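Local atomic coordinates of nucleoporin NUP116 (Candida glabrata, PDB entry 3NF5), a protein that probably serves as a structural constituent of the nuclear pore, this chain being its C-terminal, pore-targeting domain, and takes part in protein and mRNA transport. Residues A[46-51]-A[100-105]. Numbering follows the deposited sequence.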
loop_
_atom_site.group_PDB
_atom_site.type_symbol
_atom_site.label_atom_id
_atom_site.label_comp_id
_atom_site.label_asym_id
_atom_site.label_seq_id
_atom_site.Cartn_x
_atom_site.Cartn_y
_atom_site.Cartn_z
ATOM N N TYR A 46 4.320 5.720 -4.695
ATOM C CA TYR A 46 4.896 4.403 -4.347
ATOM C C TYR A 46 3.984 3.175 -4.382
ATOM O O TYR A 46 4.481 2.085 -4.615
ATOM C CB TYR A 46 5.568 4.456 -3.001
ATOM C CG TYR A 46 6.726 5.472 -2.919
ATOM C CD1 TYR A 46 7.759 5.464 -3.858
ATOM C CD2 TYR A 46 6.758 6.437 -1.913
ATOM C CE1 TYR A 46 8.829 6.461 -3.787
ATOM C CE2 TYR A 46 7.794 7.438 -1.861
ATOM C CZ TYR A 46 8.814 7.427 -2.793
ATOM O OH TYR A 46 9.867 8.383 -2.682
ATOM N N GLY A 47 2.678 3.322 -4.157
ATOM C CA GLY A 47 1.810 2.126 -4.215
ATOM C C GLY A 47 0.474 2.397 -3.583
ATOM O O GLY A 47 0.204 3.498 -3.097
ATOM N N LYS A 48 -0.359 1.364 -3.571
ATOM C CA LYS A 48 -1.659 1.446 -2.920
ATOM C C LYS A 48 -2.133 0.076 -2.445
ATOM O O LYS A 48 -1.721 -0.968 -2.945
ATOM C CB LYS A 48 -2.724 2.023 -3.826
ATOM C CG LYS A 48 -3.007 1.315 -5.156
ATOM C CD LYS A 48 -4.126 1.987 -5.960
ATOM C CE LYS A 48 -4.272 1.403 -7.379
ATOM N NZ LYS A 48 -5.494 1.989 -8.005
ATOM N N ILE A 49 -3.047 0.127 -1.489
ATOM C CA ILE A 49 -3.775 -1.077 -1.087
ATOM C C ILE A 49 -5.299 -0.866 -1.215
ATOM O O ILE A 49 -5.843 0.197 -0.864
ATOM C CB ILE A 49 -3.352 -1.511 0.336
ATOM C CG1 ILE A 49 -4.033 -2.853 0.686
ATOM C CG2 ILE A 49 -3.583 -0.430 1.305
ATOM C CD1 ILE A 49 -3.470 -3.525 1.932
ATOM N N GLU A 50 -5.940 -1.876 -1.800
ATOM C CA GLU A 50 -7.409 -1.864 -2.161
ATOM C C GLU A 50 -7.971 -3.116 -1.446
ATOM O O GLU A 50 -7.702 -4.222 -1.837
ATOM C CB GLU A 50 -7.611 -1.898 -3.672
ATOM C CG GLU A 50 -7.110 -0.605 -4.340
ATOM C CD GLU A 50 -6.819 -0.737 -5.813
ATOM O OE1 GLU A 50 -6.919 0.291 -6.541
ATOM O OE2 GLU A 50 -6.443 -1.832 -6.252
ATOM N N PHE A 51 -8.653 -2.896 -0.338
ATOM C CA PHE A 51 -9.240 -3.963 0.439
ATOM C C PHE A 51 -10.446 -4.526 -0.315
ATOM O O PHE A 51 -11.295 -3.784 -0.790
ATOM C CB PHE A 51 -9.630 -3.470 1.821
ATOM C CG PHE A 51 -8.466 -3.125 2.647
ATOM C CD1 PHE A 51 -7.964 -1.839 2.634
ATOM C CD2 PHE A 51 -7.802 -4.104 3.329
ATOM C CE1 PHE A 51 -6.838 -1.530 3.356
ATOM C CE2 PHE A 51 -6.668 -3.830 4.028
ATOM C CZ PHE A 51 -6.178 -2.521 4.050
ATOM N N SER A 100 -0.714 -2.785 -5.043
ATOM C CA SER A 100 0.056 -2.382 -6.217
ATOM C C SER A 100 1.296 -1.576 -5.723
ATOM O O SER A 100 1.151 -0.714 -4.894
ATOM C CB SER A 100 -0.782 -1.509 -7.167
ATOM O OG SER A 100 -2.012 -2.144 -7.580
ATOM N N CYS A 101 2.474 -1.929 -6.216
ATOM C CA CYS A 101 3.769 -1.237 -5.917
ATOM C C CYS A 101 4.358 -0.681 -7.236
ATOM O O CYS A 101 4.381 -1.373 -8.273
ATOM C CB CYS A 101 4.720 -2.211 -5.306
ATOM S SG CYS A 101 4.231 -2.885 -3.741
ATOM N N TYR A 102 4.752 0.598 -7.215
ATOM C CA TYR A 102 5.123 1.313 -8.440
ATOM C C TYR A 102 6.638 1.391 -8.525
ATOM O O TYR A 102 7.299 1.373 -7.516
ATOM C CB TYR A 102 4.528 2.740 -8.397
ATOM C CG TYR A 102 3.043 2.811 -8.138
ATOM C CD1 TYR A 102 2.163 1.899 -8.707
ATOM C CD2 TYR A 102 2.515 3.865 -7.424
ATOM C CE1 TYR A 102 0.790 2.021 -8.513
ATOM C CE2 TYR A 102 1.138 4.029 -7.220
ATOM C CZ TYR A 102 0.289 3.095 -7.735
ATOM O OH TYR A 102 -1.047 3.275 -7.527
ATOM N N ASN A 103 7.170 1.456 -9.745
ATOM C CA ASN A 103 8.620 1.589 -9.988
ATOM C C ASN A 103 9.465 0.559 -9.287
ATOM O O ASN A 103 10.548 0.867 -8.733
ATOM C CB ASN A 103 9.062 3.036 -9.689
ATOM C CG ASN A 103 8.268 4.007 -10.515
ATOM O OD1 ASN A 103 8.136 3.787 -11.706
ATOM N ND2 ASN A 103 7.633 4.976 -9.904
ATOM N N CYS A 104 8.991 -0.693 -9.361
ATOM C CA CYS A 104 9.747 -1.824 -8.940
ATOM C C CYS A 104 10.556 -2.310 -10.124
ATOM O O CYS A 104 10.005 -2.718 -11.131
ATOM C CB CYS A 104 8.825 -2.929 -8.433
ATOM S SG CYS A 104 8.004 -2.441 -6.899
ATOM N N TYR A 105 11.882 -2.264 -9.988
ATOM C CA TYR A 105 12.811 -2.683 -11.083
ATOM C C TYR A 105 13.984 -3.348 -10.417
ATOM O O TYR A 105 14.376 -2.890 -9.350
ATOM C CB TYR A 105 13.332 -1.466 -11.814
ATOM C CG TYR A 105 12.350 -0.679 -12.630
ATOM C CD1 TYR A 105 11.873 -1.169 -13.827
ATOM C CD2 TYR A 105 11.923 0.588 -12.213
ATOM C CE1 TYR A 105 10.978 -0.419 -14.593
ATOM C CE2 TYR A 105 11.034 1.328 -12.953
ATOM C CZ TYR A 105 10.559 0.834 -14.141
ATOM O OH TYR A 105 9.679 1.600 -14.882
HETATM O O HOH W 1 7.488 1.467 -4.824
HETATM O O HOH W 2 -3.942 -2.200 -5.465
#
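The two central strands of the six-stranded antiparallel sheet in the C-terminal domain of this nucleoporin, 47-51 and 97-101, meet here where the first begins and the second ends. Lys48 and Ser100 form a hydrogen-bonded pair: Lys48 N donates to Ser100 O at 2.9 Å and Ser100 N to Lys48 O at 3.0 Å, both donors lying in the plane of the carbonyl they meet. Beyond the strand end, Tyr102 N reaches Tyr46 O in a nearly straight bond (169° at the hydrogen), yet from above the carbonyl plane. A water lies within hydrogen-bonding distance of both this Tyr46 O and Tyr102 O.

Between these bonds lies the non-hydrogen-bonded pair Gly47-Cys101. Tyr46 and Gly47 together face Asn43 of the neighbouring strand 40-43, a classic beta bulge. Gly47 has an extended backbone (phi 165°) at which a CB would jam against the preceding carbonyl oxygen and also clash with Ser100 O. The bare backbone receives the Tyr102 ring, whose CG stands beside its own backbone N, anti to the carbonyl carbon (chi1 -53°). Gly47 CA sits over one ring face, 3.8 Å from the centroid, in a CH-pi contact offset toward the rim; Tyr102 CD2 lies 3.3 Å from Gly47 N.

Past the glycine, Tyr102 OH rests against the Lys48 methylenes, CG nearest at 3.6 Å, the two side chains crossing obliquely. Lys48, extended beyond CG, carries NZ to Glu50 OE1 in a 2.7 Å salt bridge, while a second water joins Glu50 OE2 to Ser100 OG across the strands.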